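Local coordinates for protein pyridine nucleotide-disulphide oxidoreductase dimerisation region (Escherichia coli BL21, PDB 6KYY) that is an FAD-containing flavoprotein disulfide reductase, induced by hypochlorous acid and probably involved in resistance to reactive chlorine species, at residues N293-G298 with R318-G323. Residues are numbered along the deposited sequence; the frame is centred on the assembly and turned at random.
Sequences NIWAMG and RDELLG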
loop_
_atom_site.group_PDB
_atom_site.type_symbol
_atom_site.label_atom_id
_atom_site.label_comp_id
_atom_site.label_asym_id
_atom_site.label_seq_id
_atom_site.Cartn_x
_atom_site.Cartn_y
_atom_site.Cartn_z
ATOM N N ASN B 293 -8.811 -27.804 -29.252
ATOM C CA ASN B 293 -9.933 -26.933 -28.904
ATOM C C ASN B 293 -10.342 -27.057 -27.440
ATOM O O ASN B 293 -11.459 -26.679 -27.071
ATOM C CB ASN B 293 -11.142 -27.182 -29.813
ATOM C CG ASN B 293 -10.869 -26.814 -31.257
ATOM O OD1 ASN B 293 -10.701 -25.641 -31.588
ATOM N ND2 ASN B 293 -10.824 -27.818 -32.124
ATOM N N ILE B 294 -9.456 -27.570 -26.588
ATOM C CA ILE B 294 -9.685 -27.632 -25.149
ATOM C C ILE B 294 -8.542 -26.901 -24.459
ATOM O O ILE B 294 -7.368 -27.235 -24.666
ATOM C CB ILE B 294 -9.795 -29.077 -24.640
ATOM C CG1 ILE B 294 -11.082 -29.736 -25.148
ATOM C CG2 ILE B 294 -9.709 -29.110 -23.115
ATOM C CD1 ILE B 294 -12.334 -29.288 -24.431
ATOM N N TRP B 295 -8.883 -25.906 -23.649
ATOM C CA TRP B 295 -7.915 -25.142 -22.878
ATOM C C TRP B 295 -8.057 -25.462 -21.397
ATOM O O TRP B 295 -9.085 -25.971 -20.941
ATOM C CB TRP B 295 -8.100 -23.634 -23.090
ATOM C CG TRP B 295 -7.623 -23.116 -24.411
ATOM C CD1 TRP B 295 -6.476 -22.418 -24.650
ATOM C CD2 TRP B 295 -8.292 -23.231 -25.672
ATOM N NE1 TRP B 295 -6.384 -22.100 -25.983
ATOM C CE2 TRP B 295 -7.486 -22.588 -26.632
ATOM C CE3 TRP B 295 -9.493 -23.819 -26.084
ATOM C CZ2 TRP B 295 -7.841 -22.517 -27.978
ATOM C CZ3 TRP B 295 -9.843 -23.745 -27.419
ATOM C CH2 TRP B 295 -9.021 -23.101 -28.351
ATOM N N ALA B 296 -7.007 -25.148 -20.643
ATOM C CA ALA B 296 -7.028 -25.241 -19.190
ATOM C C ALA B 296 -6.424 -23.970 -18.616
ATOM O O ALA B 296 -5.377 -23.511 -19.082
ATOM C CB ALA B 296 -6.266 -26.470 -18.693
ATOM N N MET B 297 -7.087 -23.404 -17.611
ATOM C CA MET B 297 -6.646 -22.165 -16.992
ATOM C C MET B 297 -6.747 -22.290 -15.481
ATOM O O MET B 297 -7.645 -22.951 -14.955
ATOM C CB MET B 297 -7.481 -20.968 -17.467
ATOM C CG MET B 297 -7.263 -20.575 -18.918
ATOM S SD MET B 297 -8.618 -19.572 -19.554
ATOM C CE MET B 297 -10.025 -20.565 -19.070
ATOM N N GLY B 298 -5.816 -21.647 -14.788
ATOM C CA GLY B 298 -5.867 -21.575 -13.343
ATOM C C GLY B 298 -5.161 -22.728 -12.656
ATOM O O GLY B 298 -4.320 -23.430 -13.226
ATOM N N ARG B 318 -6.935 -15.005 -24.320
ATOM C CA ARG B 318 -7.576 -13.880 -24.992
ATOM C C ARG B 318 -6.709 -13.347 -26.123
ATOM O O ARG B 318 -7.233 -12.823 -27.113
ATOM C CB ARG B 318 -7.887 -12.765 -23.992
ATOM C CG ARG B 318 -8.789 -11.668 -24.539
ATOM C CD ARG B 318 -8.005 -10.393 -24.822
ATOM N NE ARG B 318 -8.703 -9.510 -25.755
ATOM C CZ ARG B 318 -8.163 -9.019 -26.865
ATOM N NH1 ARG B 318 -8.871 -8.223 -27.656
ATOM N NH2 ARG B 318 -6.913 -9.324 -27.189
ATOM N N ASP B 319 -5.386 -13.477 -25.998
ATOM C CA ASP B 319 -4.488 -13.057 -27.065
ATOM C C ASP B 319 -4.499 -14.022 -28.243
ATOM O O ASP B 319 -4.044 -13.655 -29.331
ATOM C CB ASP B 319 -3.066 -12.912 -26.524
ATOM C CG ASP B 319 -2.213 -11.989 -27.371
ATOM O OD1 ASP B 319 -2.777 -11.096 -28.035
ATOM O OD2 ASP B 319 -0.976 -12.156 -27.370
ATOM N N GLU B 320 -4.998 -15.242 -28.056
ATOM C CA GLU B 320 -5.073 -16.196 -29.154
ATOM C C GLU B 320 -6.419 -16.150 -29.869
ATOM O O GLU B 320 -6.467 -16.217 -31.101
ATOM C CB GLU B 320 -4.808 -17.615 -28.645
ATOM C CG GLU B 320 -4.793 -18.665 -29.745
ATOM C CD GLU B 320 -4.208 -19.985 -29.289
ATOM O OE1 GLU B 320 -3.022 -20.243 -29.579
ATOM O OE2 GLU B 320 -4.938 -20.766 -28.645
ATOM N N LEU B 321 -7.514 -16.028 -29.117
ATOM C CA LEU B 321 -8.840 -16.058 -29.722
ATOM C C LEU B 321 -9.231 -14.722 -30.341
ATOM O O LEU B 321 -9.995 -14.698 -31.312
ATOM C CB LEU B 321 -9.884 -16.465 -28.682
ATOM C CG LEU B 321 -9.592 -17.713 -27.849
ATOM C CD1 LEU B 321 -10.700 -17.942 -26.834
ATOM C CD2 LEU B 321 -9.421 -18.928 -28.746
ATOM N N LEU B 322 -8.730 -13.610 -29.805
ATOM C CA LEU B 322 -9.177 -12.290 -30.228
ATOM C C LEU B 322 -8.094 -11.485 -30.941
ATOM O O LEU B 322 -8.292 -10.291 -31.193
ATOM C CB LEU B 322 -9.722 -11.516 -29.025
ATOM C CG LEU B 322 -11.001 -12.114 -28.427
ATOM C CD1 LEU B 322 -11.707 -11.122 -27.515
ATOM C CD2 LEU B 322 -11.943 -12.595 -29.524
ATOM N N GLY B 323 -6.965 -12.096 -31.274
ATOM C CA GLY B 323 -6.026 -11.513 -32.212
ATOM C C GLY B 323 -4.728 -11.068 -31.556
ATOM O O GLY B 323 -4.513 -11.217 -30.353
#
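Trp295 reaches from strand 294-296 to the last turn of helix 307-321, where its indole touches Glu320 and Leu321. The strand pairs in parallel with strand 130-132 at one end of the mixed sheet of the Rossmann-type FAD-binding domain, and the helix packs beside that sheet, as in other pyridine nucleotide-disulfide oxidoreductases of this class. The backbones stay well apart, with Trp295 CA 11.3 Å from Glu320 CA, so a large side chain suits this place on the strand.

The tight part is apolar. The buried indole stacks on Phe131 and touches Val317 of the same helix, while Leu321 CD2 lies 4.0 Å from Trp295 CZ2, approaching the ring obliquely. Leucine suits this position because the same apolar side chain also touches Phe131 and Leu29 of helix 20-31.

The looser, polar side is the indole edge, where a partly exposed Glu320 supplies one weak bond. Its CG stands anti to the backbone N (chi1 -177°), with the chain extended beyond it, which carries the carboxylate across to that edge. A glutamate has the length for this, and the same OE2 has a second weak hydrogen bond, to His288 NE2; the His288 ring also meets that of Trp295. The planes of indole and carboxylate are 68° apart, and Trp295 NE1 donates a weak, bent hydrogen bond to Glu320 OE2, 3.3 Å long with an N-H...O angle of 140°.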